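Local coordinates for uncharacterized protein (Methanosarcina mazei, PDB 3R6A), which is of unknown function but belongs to the glyoxalase/bleomycin resistance protein/dioxygenase superfamily, whose members are built from paired beta-alpha-beta-beta-beta units, at residues L9-V14 / T50-A55; Q68-V73 / V112-E117; N86-I91 / M103-S108. One frame throughout, in Å; residues are numbered along the deposited sequence.

Interaction 1 (L9-V14 / T50-A55); sequences LSRLYV and TILLIA
I54 reaches across from strand 51-55 to meet R11 and Y13 of strand 5-14. The two strands are parallel neighbours in the mixed, curved sheet of the glyoxalase/bleomycin resistance fold. The axes of the two short segments are inclined by 27°. R11, Y13, L52 and I54 share one face; S10, L12, V14, I51, L53 and A55 share the other. On the first face, CD1 of I54 sits over one face of the R11 guanidinium, offset toward its rim, 3.5 Å from NH2. The same CD1 meets CE1 of Y13 at 3.7 Å, and these two side chains lie side by side, pointing the same way. A bend at chi3 (67°) sets NE of R11, which donates to OH of Y13 at 3.0 Å, close to the guanidinium plane. NH1 forms a salt bridge with E114, and NH2 bonds F64 O, which should hold the flat group in place. At the N-terminal end, CB and CD1 of L9 pack on CG of L52, each at 3.7 Å. On the other face, CB of L12 touches CD2 of L53, while its CD1 lies 3.9 Å from CG2 of I51. These leucines meet helix 17-27 through Y24, L17 and L21. Five backbone hydrogen bonds join the two segments, from S10 N to T50 O at one end to V14 N to I54 O at the other. The second subunit packs along the S10, L12 and V14 face, and OG of S10 bonds OG of S10 of the second subunit. Water 1 lies 2.9 Å from OG of S10 and 2.8 Å from OG1 of T50.

Interaction 2 (Q68-V73 / V112-E117); sequences QATFLV and VIEYVE
F71 and Y115 form a T-shaped (edge-to-face) pair, the edge of F71 turned toward the face of Y115. The ring centroids are 5.3 Å apart and the planes stand at 74°. A CH-pi contact adds to this: CG2 of I113 lies over the centre of the F71 ring, 3.7 Å from its centroid. With CG1 beside the backbone N (chi1 -59°), CG2 of I113 stands anti to that N and is the branch over the F71 ring. At the edge of the Y115 ring, near its plane, CG1 of V73 approaches CD1 at 4.0 Å. The polar contact lies on the other face of the sheet. There OG1 of T70 donates to OE1 of E114 at 2.8 Å, on the anti lone pair of that oxygen. The two side chains run side by side. CG2 of T70 also packs on CG2 of V116 at 3.7 Å. Backbone hydrogen bonds tie the strands: E114 N to A69 O, F71 N to E114 O, V116 N to F71 O and V73 N to V116 O. Beyond them, Q68 N bonds V112 O. The buried A69 N has no partner in the model. Helix 76-84 packs against V73 and Y115, while I51 of the second subunit reaches F71. Two parallel strands with a helix and a hairpin between them are characteristic of the beta-alpha-beta-beta-beta unit of the glyoxalase fold.

Interaction 3 (N86-I91 / M103-S108); sequences NGAEII and MTVRHS
I90 meets V105 across a non-hydrogen-bonded pair of the antiparallel hairpin formed by strands 89-97 and 100-106. From CB of I90, one branch, CG2, comes to 4.2 Å from T104 O. The other, CG1, carries CD1, which chi2 (-60°) brings against V105. This CD1 makes the main contact: it presses on CG2 of V105 at 3.5 Å, tighter than usual for two carbons. CD1 also approaches the selenium of M103, a selenomethionine, at 4.3 Å. The second branch of V105, CG1, lies 3.8 Å from CB of A88. E89 and R106 form the adjacent hydrogen-bonded pair, with E89 N to R106 O at 2.9 Å and R106 N to E89 O at 2.8 Å. I91 N bonds T104 O less straight, at 139°. Past the strand ends, water 2 donates to N86 O and accepts from S108 N. The side chain of H107 starts out away from segment 86-91, and its ring bonds OH of Y115 through NE2 and OH of Y24 of the second subunit through ND1. Strand 89-97 is the outermost strand on this side of the sheet within the chain. Strand 112-118 borders strand 100-106, and helix 76-84 packs on A88, I90 and M103 through L83 and E84.

Overall arrangement
From the N terminus, strand 5-14 leads into helix 17-27 and the strands that follow. Interaction 1 closes this first loop when strand 51-55 returns beside it. The chain then passes helix 58-61 and enters strand 69-73, where interaction 2 opens. Helix 76-84 and the hairpin come next. Interaction 3 closes that hairpin and is nested inside the loop that interaction 2 closes with strand 112-118. Interactions 1 and 2 follow in series and meet where strands 5-14 and 69-73 run next to each other. Interactions 2 and 3 meet between strands 112-118 and 100-106. All three belong to one mixed sheet, and each touches the second subunit.

Interaction 1 (L9-V14 / T50-A55)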
ATOM      1  N   LEU B   9       2.384  -5.415   0.142  1.00 15.01           N
ATOM      2  CA  LEU B   9       2.386  -4.755  -1.155  1.00 14.15           C
ATOM      3  C   LEU B   9       1.352  -3.652  -1.272  1.00 14.02           C
ATOM      4  O   LEU B   9       0.167  -3.861  -0.990  1.00 13.83           O
ATOM      5  CB  LEU B   9       2.159  -5.804  -2.250  1.00 14.97           C
ATOM      6  CG  LEU B   9       3.132  -6.983  -2.193  1.00 15.11           C
ATOM      7  CD1 LEU B   9       2.706  -8.055  -3.187  1.00 18.58           C
ATOM      8  CD2 LEU B   9       4.546  -6.496  -2.499  1.00 16.30           C
ATOM      9  N   SER B  10       1.811  -2.472  -1.686  1.00 13.90           N
ATOM     10  CA  SER B  10       0.934  -1.317  -1.868  1.00 13.40           C
ATOM     11  C   SER B  10       0.370  -1.381  -3.282  1.00 16.12           C
ATOM     12  O   SER B  10       1.087  -1.691  -4.231  1.00 18.16           O
ATOM     13  CB  SER B  10       1.718  -0.023  -1.672  1.00 14.88           C
ATOM     14  OG  SER B  10       2.290   0.005  -0.376  1.00 15.41           O
ATOM     15  N   ARG B  11      -0.910  -1.057  -3.415  1.00 13.98           N
ATOM     16  CA  ARG B  11      -1.597  -1.138  -4.695  1.00 13.01           C
ATOM     17  C   ARG B  11      -1.842   0.192  -5.389  1.00 13.30           C
ATOM     18  O   ARG B  11      -2.326   1.140  -4.777  1.00 12.94           O
ATOM     19  CB  ARG B  11      -2.940  -1.840  -4.489  1.00 14.57           C
ATOM     20  CG  ARG B  11      -2.826  -3.248  -3.914  1.00 15.80           C
ATOM     21  CD  ARG B  11      -4.106  -3.643  -3.179  1.00 16.33           C
ATOM     22  NE  ARG B  11      -5.267  -3.805  -4.062  1.00 16.13           N
ATOM     23  CZ  ARG B  11      -5.583  -4.936  -4.687  1.00 19.94           C
ATOM     24  NH1 ARG B  11      -4.826  -6.017  -4.539  1.00 18.37           N
ATOM     25  NH2 ARG B  11      -6.675  -5.000  -5.442  1.00 19.36           N
ATOM     26  N   LEU B  12      -1.500   0.247  -6.671  1.00 12.47           N
ATOM     27  CA  LEU B  12      -1.725   1.434  -7.483  1.00 13.94           C
ATOM     28  C   LEU B  12      -2.559   0.966  -8.672  1.00 14.32           C
ATOM     29  O   LEU B  12      -2.372  -0.146  -9.177  1.00 14.60           O
ATOM     30  CB  LEU B  12      -0.404   2.048  -7.964  1.00 13.82           C
ATOM     31  CG  LEU B  12       0.534   2.611  -6.892  1.00 14.58           C
ATOM     32  CD1 LEU B  12       1.696   3.334  -7.560  1.00 15.33           C
ATOM     33  CD2 LEU B  12      -0.223   3.570  -5.981  1.00 17.21           C
ATOM     34  N   TYR B  13      -3.478   1.820  -9.106  1.00 15.32           N
ATOM     35  CA  TYR B  13      -4.383   1.511 -10.205  1.00 16.11           C
ATOM     36  C   TYR B  13      -4.152   2.463 -11.362  1.00 17.50           C
ATOM     37  O   TYR B  13      -4.240   3.680 -11.203  1.00 19.10           O
ATOM     38  CB  TYR B  13      -5.817   1.624  -9.700  1.00 17.59           C
ATOM     39  CG  TYR B  13      -6.010   0.907  -8.390  1.00 17.10           C
ATOM     40  CD1 TYR B  13      -6.384  -0.435  -8.353  1.00 17.14           C
ATOM     41  CD2 TYR B  13      -5.757   1.555  -7.178  1.00 17.07           C
ATOM     42  CE1 TYR B  13      -6.501  -1.116  -7.143  1.00 18.55           C
ATOM     43  CE2 TYR B  13      -5.868   0.884  -5.967  1.00 18.13           C
ATOM     44  CZ  TYR B  13      -6.240  -0.450  -5.957  1.00 17.77           C
ATOM     45  OH  TYR B  13      -6.348  -1.116  -4.760  1.00 17.86           O
ATOM     46  N   VAL B  14      -3.866   1.896 -12.529  1.00 17.06           N
ATOM     47  CA  VAL B  14      -3.588   2.689 -13.716  1.00 17.18           C
ATOM     48  C   VAL B  14      -4.342   2.166 -14.935  1.00 18.51           C
ATOM     49  O   VAL B  14      -4.830   1.037 -14.940  1.00 17.41           O
ATOM     50  CB  VAL B  14      -2.072   2.691 -14.017  1.00 18.06           C
ATOM     51  CG1 VAL B  14      -1.310   3.266 -12.822  1.00 17.38           C
ATOM     52  CG2 VAL B  14      -1.596   1.272 -14.324  1.00 16.43           C
ATOM     53  N   THR B  50       7.957  -3.101  -3.985  1.00 13.65           N
ATOM     54  CA  THR B  50       6.811  -3.608  -3.216  1.00 14.30           C
ATOM     55  C   THR B  50       5.495  -2.974  -3.650  1.00 15.16           C
ATOM     56  O   THR B  50       4.536  -2.895  -2.881  1.00 15.37           O
ATOM     57  CB  THR B  50       6.990  -3.403  -1.685  1.00 14.87           C
ATOM     58  OG1 THR B  50       7.159  -2.013  -1.386  1.00 13.67           O
ATOM     59  CG2 THR B  50       8.206  -4.171  -1.198  1.00 17.43           C
ATOM     60  N   ILE B  51       5.457  -2.527  -4.899  1.00 13.74           N
ATOM     61  CA  ILE B  51       4.257  -1.922  -5.452  1.00 13.50           C
ATOM     62  C   ILE B  51       3.597  -2.875  -6.440  1.00 14.85           C
ATOM     63  O   ILE B  51       4.264  -3.445  -7.293  1.00 12.59           O
ATOM     64  CB  ILE B  51       4.584  -0.628  -6.212  1.00 15.77           C
ATOM     65  CG1 ILE B  51       5.096   0.432  -5.238  1.00 15.33           C
ATOM     66  CG2 ILE B  51       3.343  -0.120  -6.937  1.00 17.42           C
ATOM     67  CD1 ILE B  51       5.515   1.705  -5.912  1.00 19.82           C
ATOM     68  N   LEU B  52       2.285  -3.042  -6.313  1.00 13.32           N
ATOM     69  CA  LEU B  52       1.534  -3.881  -7.231  1.00 14.11           C
ATOM     70  C   LEU B  52       0.791  -2.918  -8.135  1.00 14.50           C
ATOM     71  O   LEU B  52      -0.024  -2.123  -7.659  1.00 14.74           O
ATOM     72  CB  LEU B  52       0.511  -4.757  -6.492  1.00 14.80           C
ATOM     73  CG  LEU B  52       0.985  -6.017  -5.767  1.00 18.48           C
ATOM     74  CD1 LEU B  52      -0.203  -6.678  -5.069  1.00 20.85           C
ATOM     75  CD2 LEU B  52       1.606  -6.982  -6.768  1.00 20.13           C
ATOM     76  N   LEU B  53       1.094  -2.965  -9.430  1.00 13.42           N
ATOM     77  CA  LEU B  53       0.430  -2.113 -10.407  1.00 14.90           C
ATOM     78  C   LEU B  53      -0.692  -2.916 -11.056  1.00 16.12           C
ATOM     79  O   LEU B  53      -0.448  -3.960 -11.666  1.00 14.34           O
ATOM     80  CB  LEU B  53       1.417  -1.651 -11.484  1.00 16.83           C
ATOM     81  CG  LEU B  53       2.472  -0.622 -11.097  1.00 20.64           C
ATOM     82  CD1 LEU B  53       3.424  -0.407 -12.276  1.00 23.04           C
ATOM     83  CD2 LEU B  53       1.798   0.695 -10.710  1.00 23.05           C
ATOM     84  N   ILE B  54      -1.921  -2.427 -10.907  1.00 14.38           N
ATOM     85  CA  ILE B  54      -3.098  -3.081 -11.468  1.00 15.37           C
ATOM     86  C   ILE B  54      -3.621  -2.169 -12.575  1.00 15.25           C
ATOM     87  O   ILE B  54      -3.993  -1.026 -12.311  1.00 14.50           O
ATOM     88  CB  ILE B  54      -4.171  -3.262 -10.378  1.00 17.01           C
ATOM     89  CG1 ILE B  54      -3.563  -4.029  -9.199  1.00 19.82           C
ATOM     90  CG2 ILE B  54      -5.381  -3.999 -10.944  1.00 17.96           C
ATOM     91  CD1 ILE B  54      -4.464  -4.123  -7.995  1.00 21.10           C
ATOM     92  N   ALA B  55      -3.638  -2.671 -13.811  1.00 15.42           N
ATOM     93  CA  ALA B  55      -4.073  -1.873 -14.951  1.00 16.77           C
ATOM     94  C   ALA B  55      -5.340  -2.382 -15.622  1.00 16.50           C
ATOM     95  O   ALA B  55      -5.563  -3.585 -15.730  1.00 17.51           O
ATOM     96  CB  ALA B  55      -2.946  -1.789 -15.981  1.00 16.67           C
TER
HETATM   97  O   HOH W   1       4.691  -1.635  -0.046  1.00 18.84           O

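Interaction 2 (Q68-V73 / V112-E117)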
ATOM      1  N   GLN B  68      -7.467  -2.494   0.246  1.00 19.35           N
ATOM      2  CA  GLN B  68      -6.471  -1.534   0.725  1.00 20.06           C
ATOM      3  C   GLN B  68      -5.023  -1.906   0.411  1.00 18.72           C
ATOM      4  O   GLN B  68      -4.214  -1.049   0.038  1.00 19.67           O
ATOM      5  CB  GLN B  68      -6.613  -1.355   2.242  1.00 24.47           C
ATOM      6  CG  GLN B  68      -8.029  -1.054   2.724  1.00 30.27           C
ATOM      7  CD  GLN B  68      -8.568   0.239   2.166  1.00 34.09           C
ATOM      8  OE1 GLN B  68      -7.942   1.292   2.297  1.00 38.81           O
ATOM      9  NE2 GLN B  68      -9.738   0.173   1.542  1.00 35.83           N
ATOM     10  N   ALA B  69      -4.691  -3.180   0.576  1.00 16.17           N
ATOM     11  CA  ALA B  69      -3.331  -3.648   0.338  1.00 15.03           C
ATOM     12  C   ALA B  69      -3.297  -5.158   0.197  1.00 15.35           C
ATOM     13  O   ALA B  69      -4.292  -5.836   0.436  1.00 15.13           O
ATOM     14  CB  ALA B  69      -2.428  -3.219   1.487  1.00 14.29           C
ATOM     15  N   THR B  70      -2.138  -5.674  -0.195  1.00 13.64           N
ATOM     16  CA  THR B  70      -1.954  -7.107  -0.377  1.00 13.64           C
ATOM     17  C   THR B  70      -0.829  -7.593   0.528  1.00 14.03           C
ATOM     18  O   THR B  70       0.260  -7.016   0.551  1.00 13.06           O
ATOM     19  CB  THR B  70      -1.621  -7.413  -1.849  1.00 13.03           C
ATOM     20  OG1 THR B  70      -2.764  -7.106  -2.657  1.00 14.07           O
ATOM     21  CG2 THR B  70      -1.235  -8.874  -2.038  1.00 13.45           C
ATOM     22  N   PHE B  71      -1.114  -8.641   1.293  1.00 12.73           N
ATOM     23  CA  PHE B  71      -0.130  -9.219   2.196  1.00 13.11           C
ATOM     24  C   PHE B  71       0.329 -10.550   1.631  1.00 12.78           C
ATOM     25  O   PHE B  71      -0.475 -11.468   1.487  1.00 13.65           O
ATOM     26  CB  PHE B  71      -0.725  -9.498   3.583  1.00 12.02           C
ATOM     27  CG  PHE B  71      -1.070  -8.272   4.387  1.00 13.23           C
ATOM     28  CD1 PHE B  71      -0.892  -6.989   3.878  1.00 13.81           C
ATOM     29  CD2 PHE B  71      -1.591  -8.416   5.674  1.00 14.14           C
ATOM     30  CE1 PHE B  71      -1.232  -5.871   4.638  1.00 13.70           C
ATOM     31  CE2 PHE B  71      -1.933  -7.305   6.438  1.00 15.37           C
ATOM     32  CZ  PHE B  71      -1.751  -6.029   5.917  1.00 14.28           C
ATOM     33  N   LEU B  72       1.612 -10.650   1.298  1.00 13.66           N
ATOM     34  CA  LEU B  72       2.173 -11.909   0.813  1.00 15.77           C
ATOM     35  C   LEU B  72       2.547 -12.648   2.097  1.00 16.59           C
ATOM     36  O   LEU B  72       3.292 -12.118   2.928  1.00 16.82           O
ATOM     37  CB  LEU B  72       3.415 -11.645  -0.046  1.00 16.20           C
ATOM     38  CG  LEU B  72       4.207 -12.839  -0.583  1.00 20.18           C
ATOM     39  CD1 LEU B  72       3.310 -13.763  -1.404  1.00 21.82           C
ATOM     40  CD2 LEU B  72       5.352 -12.314  -1.436  1.00 21.01           C
ATOM     41  N   VAL B  73       2.017 -13.855   2.273  1.00 15.49           N
ATOM     42  CA  VAL B  73       2.269 -14.623   3.486  1.00 16.97           C
ATOM     43  C   VAL B  73       2.805 -16.023   3.223  1.00 19.76           C
ATOM     44  O   VAL B  73       2.718 -16.537   2.109  1.00 19.79           O
ATOM     45  CB  VAL B  73       0.975 -14.742   4.338  1.00 15.60           C
ATOM     46  CG1 VAL B  73       0.422 -13.357   4.631  1.00 13.62           C
ATOM     47  CG2 VAL B  73      -0.072 -15.564   3.594  1.00 16.71           C
ATOM     48  N   VAL B 112     -10.055  -3.896   4.047  1.00 15.01           N
ATOM     49  CA  VAL B 112     -10.157  -5.057   3.169  1.00 14.01           C
ATOM     50  C   VAL B 112      -8.751  -5.366   2.669  1.00 13.60           C
ATOM     51  O   VAL B 112      -8.124  -4.547   2.009  1.00 14.50           O
ATOM     52  CB  VAL B 112     -11.081  -4.778   1.972  1.00 15.50           C
ATOM     53  CG1 VAL B 112     -11.081  -5.975   1.029  1.00 17.40           C
ATOM     54  CG2 VAL B 112     -12.497  -4.494   2.475  1.00 17.30           C
ATOM     55  N   ILE B 113      -8.266  -6.560   2.993  1.00 14.39           N
ATOM     56  CA  ILE B 113      -6.918  -6.965   2.623  1.00 13.08           C
ATOM     57  C   ILE B 113      -6.891  -8.264   1.832  1.00 14.72           C
ATOM     58  O   ILE B 113      -7.636  -9.203   2.131  1.00 15.19           O
ATOM     59  CB  ILE B 113      -6.055  -7.169   3.888  1.00 14.25           C
ATOM     60  CG1 ILE B 113      -6.000  -5.872   4.703  1.00 13.31           C
ATOM     61  CG2 ILE B 113      -4.657  -7.668   3.495  1.00 14.06           C
ATOM     62  CD1 ILE B 113      -5.266  -4.725   4.027  1.00 16.26           C
ATOM     63  N   GLU B 114      -6.036  -8.313   0.817  1.00 12.54           N
ATOM     64  CA  GLU B 114      -5.890  -9.526   0.027  1.00 14.05           C
ATOM     65  C   GLU B 114      -4.672 -10.268   0.566  1.00 14.39           C
ATOM     66  O   GLU B 114      -3.579  -9.702   0.640  1.00 15.47           O
ATOM     67  CB  GLU B 114      -5.671  -9.206  -1.452  1.00 15.19           C
ATOM     68  CG  GLU B 114      -5.343 -10.437  -2.276  1.00 18.05           C
ATOM     69  CD  GLU B 114      -4.957 -10.103  -3.699  1.00 23.04           C
ATOM     70  OE1 GLU B 114      -4.246  -9.094  -3.899  1.00 19.12           O
ATOM     71  OE2 GLU B 114      -5.356 -10.859  -4.614  1.00 24.34           O
ATOM     72  N   TYR B 115      -4.870 -11.515   0.975  1.00 12.14           N
ATOM     73  CA  TYR B 115      -3.777 -12.342   1.483  1.00 12.18           C
ATOM     74  C   TYR B 115      -3.387 -13.306   0.368  1.00 11.69           C
ATOM     75  O   TYR B 115      -4.236 -14.004  -0.190  1.00 12.66           O
ATOM     76  CB  TYR B 115      -4.225 -13.127   2.718  1.00 12.06           C
ATOM     77  CG  TYR B 115      -4.360 -12.273   3.955  1.00 12.92           C
ATOM     78  CD1 TYR B 115      -3.377 -12.283   4.943  1.00 13.32           C
ATOM     79  CD2 TYR B 115      -5.474 -11.451   4.142  1.00 13.05           C
ATOM     80  CE1 TYR B 115      -3.498 -11.505   6.089  1.00 12.06           C
ATOM     81  CE2 TYR B 115      -5.602 -10.665   5.283  1.00 12.65           C
ATOM     82  CZ  TYR B 115      -4.612 -10.701   6.255  1.00 12.96           C
ATOM     83  OH  TYR B 115      -4.749  -9.964   7.410  1.00 13.47           O
ATOM     84  N   VAL B 116      -2.100 -13.349   0.045  1.00 12.97           N
ATOM     85  CA  VAL B 116      -1.634 -14.215  -1.028  1.00 15.04           C
ATOM     86  C   VAL B 116      -0.527 -15.149  -0.575  1.00 16.22           C
ATOM     87  O   VAL B 116       0.338 -14.770   0.211  1.00 15.79           O
ATOM     88  CB  VAL B 116      -1.110 -13.374  -2.208  1.00 16.51           C
ATOM     89  CG1 VAL B 116      -0.655 -14.286  -3.340  1.00 21.73           C
ATOM     90  CG2 VAL B 116      -2.193 -12.420  -2.686  1.00 19.00           C
ATOM     91  N   GLU B 117      -0.563 -16.374  -1.086  1.00 17.76           N
ATOM     92  CA  GLU B 117       0.444 -17.377  -0.779  1.00 21.16           C
ATOM     93  C   GLU B 117       0.984 -17.835  -2.128  1.00 23.02           C
ATOM     94  O   GLU B 117       0.224 -18.288  -2.979  1.00 21.57           O
ATOM     95  CB  GLU B 117      -0.191 -18.559  -0.045  1.00 24.29           C
ATOM     96  CG  GLU B 117       0.797 -19.620   0.410  1.00 30.50           C
ATOM     97  CD  GLU B 117       0.108 -20.837   0.998  1.00 33.51           C
ATOM     98  OE1 GLU B 117      -0.600 -20.692   2.017  1.00 33.09           O
ATOM     99  OE2 GLU B 117       0.268 -21.940   0.434  1.00 37.26           O
TER

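Interaction 3 (N86-I91 / M103-S108)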
ATOM      1  N   ASN B  86     -10.294 -13.521  15.400  1.00 29.57           N
ATOM      2  CA  ASN B  86     -10.065 -12.147  15.818  1.00 29.59           C
ATOM      3  C   ASN B  86     -10.961 -11.101  15.159  1.00 29.51           C
ATOM      4  O   ASN B  86     -10.513 -10.004  14.828  1.00 30.49           O
ATOM      5  CB  ASN B  86      -8.588 -11.801  15.627  1.00 29.04           C
ATOM      6  CG  ASN B  86      -7.707 -12.417  16.702  1.00 30.57           C
ATOM      7  OD1 ASN B  86      -7.624 -11.907  17.821  1.00 31.62           O
ATOM      8  ND2 ASN B  86      -7.060 -13.528  16.376  1.00 29.29           N
ATOM      9  N   GLY B  87     -12.230 -11.457  14.972  1.00 28.15           N
ATOM     10  CA  GLY B  87     -13.203 -10.538  14.405  1.00 27.53           C
ATOM     11  C   GLY B  87     -13.162 -10.226  12.920  1.00 26.49           C
ATOM     12  O   GLY B  87     -13.846  -9.308  12.466  1.00 25.55           O
ATOM     13  N   ALA B  88     -12.376 -10.975  12.155  1.00 24.38           N
ATOM     14  CA  ALA B  88     -12.289 -10.736  10.718  1.00 24.65           C
ATOM     15  C   ALA B  88     -13.217 -11.667   9.941  1.00 25.73           C
ATOM     16  O   ALA B  88     -13.525 -12.774  10.394  1.00 27.06           O
ATOM     17  CB  ALA B  88     -10.853 -10.921  10.246  1.00 21.62           C
ATOM     18  N   GLU B  89     -13.660 -11.209   8.775  1.00 25.05           N
ATOM     19  CA  GLU B  89     -14.545 -11.991   7.918  1.00 24.61           C
ATOM     20  C   GLU B  89     -13.823 -12.372   6.630  1.00 23.28           C
ATOM     21  O   GLU B  89     -13.282 -11.504   5.943  1.00 19.56           O
ATOM     22  CB  GLU B  89     -15.789 -11.173   7.560  1.00 27.73           C
ATOM     23  CG  GLU B  89     -16.616 -10.718   8.753  1.00 33.90           C
ATOM     24  CD  GLU B  89     -17.573 -11.785   9.245  1.00 36.74           C
ATOM     25  OE1 GLU B  89     -17.122 -12.914   9.534  1.00 40.34           O
ATOM     26  OE2 GLU B  89     -18.782 -11.491   9.345  1.00 40.63           O
ATOM     27  N   ILE B  90     -13.803 -13.661   6.306  1.00 19.46           N
ATOM     28  CA  ILE B  90     -13.167 -14.101   5.068  1.00 20.88           C
ATOM     29  C   ILE B  90     -14.246 -13.943   4.007  1.00 21.24           C
ATOM     30  O   ILE B  90     -15.224 -14.693   4.005  1.00 20.54           O
ATOM     31  CB  ILE B  90     -12.743 -15.579   5.140  1.00 21.44           C
ATOM     32  CG1 ILE B  90     -11.925 -15.828   6.409  1.00 24.19           C
ATOM     33  CG2 ILE B  90     -11.944 -15.949   3.897  1.00 21.77           C
ATOM     34  CD1 ILE B  90     -10.662 -15.000   6.509  1.00 24.19           C
ATOM     35  N   ILE B  91     -14.080 -12.972   3.109  1.00 20.30           N
ATOM     36  CA  ILE B  91     -15.090 -12.724   2.088  1.00 21.32           C
ATOM     37  C   ILE B  91     -14.865 -13.350   0.711  1.00 21.55           C
ATOM     38  O   ILE B  91     -15.785 -13.382  -0.110  1.00 22.86           O
ATOM     39  CB  ILE B  91     -15.340 -11.203   1.929  1.00 22.96           C
ATOM     40  CG1 ILE B  91     -14.058 -10.498   1.502  1.00 24.02           C
ATOM     41  CG2 ILE B  91     -15.831 -10.617   3.258  1.00 23.76           C
ATOM     42  CD1 ILE B  91     -14.209  -8.995   1.385  1.00 26.43           C
HETATM   43  N   MSE B 103      -6.978 -15.079  -0.847  1.00 16.03           N
HETATM   44  CA  MSE B 103      -8.235 -14.893  -0.131  1.00 15.59           C
HETATM   45  C   MSE B 103      -8.325 -13.408   0.174  1.00 15.84           C
HETATM   46  O   MSE B 103      -7.304 -12.726   0.300  1.00 16.35           O
HETATM   47  CB  MSE B 103      -8.297 -15.709   1.165  1.00 15.42           C
HETATM   48  CG  MSE B 103      -7.317 -15.301   2.243  1.00 17.60           C
HETATM   49 SE   MSE B 103      -7.618 -16.339   3.860  1.00 26.06          SE
HETATM   50  CE  MSE B 103      -6.272 -15.512   4.984  1.00 19.15           C
ATOM     51  N   THR B 104      -9.544 -12.899   0.253  1.00 14.53           N
ATOM     52  CA  THR B 104      -9.752 -11.490   0.557  1.00 14.61           C
ATOM     53  C   THR B 104     -10.462 -11.460   1.894  1.00 13.03           C
ATOM     54  O   THR B 104     -11.394 -12.226   2.130  1.00 14.70           O
ATOM     55  CB  THR B 104     -10.580 -10.803  -0.538  1.00 16.58           C
ATOM     56  OG1 THR B 104      -9.845 -10.844  -1.770  1.00 18.01           O
ATOM     57  CG2 THR B 104     -10.841  -9.341  -0.173  1.00 15.29           C
ATOM     58  N   VAL B 105     -10.012 -10.575   2.769  1.00 12.19           N
ATOM     59  CA  VAL B 105     -10.549 -10.516   4.117  1.00 14.16           C
ATOM     60  C   VAL B 105     -10.958  -9.128   4.564  1.00 14.07           C
ATOM     61  O   VAL B 105     -10.288  -8.151   4.254  1.00 14.54           O
ATOM     62  CB  VAL B 105      -9.484 -11.030   5.114  1.00 14.44           C
ATOM     63  CG1 VAL B 105     -10.004 -10.958   6.544  1.00 15.83           C
ATOM     64  CG2 VAL B 105      -9.075 -12.450   4.749  1.00 14.42           C
ATOM     65  N   ARG B 106     -12.065  -9.049   5.299  1.00 13.49           N
ATOM     66  CA  ARG B 106     -12.503  -7.775   5.845  1.00 14.34           C
ATOM     67  C   ARG B 106     -12.161  -7.814   7.327  1.00 15.12           C
ATOM     68  O   ARG B 106     -12.758  -8.573   8.094  1.00 16.56           O
ATOM     69  CB  ARG B 106     -14.016  -7.561   5.677  1.00 14.60           C
ATOM     70  CG  ARG B 106     -14.496  -6.220   6.255  1.00 16.73           C
ATOM     71  CD  ARG B 106     -16.010  -6.049   6.121  1.00 16.93           C
ATOM     72  NE  ARG B 106     -16.466  -4.715   6.526  1.00 20.13           N
ATOM     73  CZ  ARG B 106     -16.620  -4.312   7.784  1.00 19.48           C
ATOM     74  NH1 ARG B 106     -16.363  -5.129   8.795  1.00 23.48           N
ATOM     75  NH2 ARG B 106     -17.031  -3.076   8.033  1.00 24.23           N
ATOM     76  N   HIS B 107     -11.183  -7.010   7.726  1.00 14.57           N
ATOM     77  CA  HIS B 107     -10.783  -6.939   9.123  1.00 15.16           C
ATOM     78  C   HIS B 107     -11.912  -6.275   9.911  1.00 16.44           C
ATOM     79  O   HIS B 107     -12.720  -5.544   9.346  1.00 16.88           O
ATOM     80  CB  HIS B 107      -9.510  -6.105   9.265  1.00 14.93           C
ATOM     81  CG  HIS B 107      -8.286  -6.762   8.705  1.00 14.18           C
ATOM     82  ND1 HIS B 107      -7.079  -6.106   8.593  1.00 14.31           N
ATOM     83  CD2 HIS B 107      -8.073  -8.022   8.252  1.00 17.16           C
ATOM     84  CE1 HIS B 107      -6.175  -6.933   8.095  1.00 14.46           C
ATOM     85  NE2 HIS B 107      -6.752  -8.101   7.878  1.00 12.25           N
ATOM     86  N   SER B 108     -11.950  -6.530  11.213  1.00 19.96           N
ATOM     87  CA  SER B 108     -12.969  -5.949  12.080  1.00 22.43           C
ATOM     88  C   SER B 108     -13.040  -4.430  11.926  1.00 22.08           C
ATOM     89  O   SER B 108     -14.125  -3.844  11.961  1.00 22.34           O
ATOM     90  CB  SER B 108     -12.675  -6.301  13.542  1.00 24.19           C
ATOM     91  OG  SER B 108     -13.655  -5.749  14.401  1.00 30.18           O
TER
HETATM   92  O   HOH W   2     -10.077  -8.168  12.394  1.00 23.01           O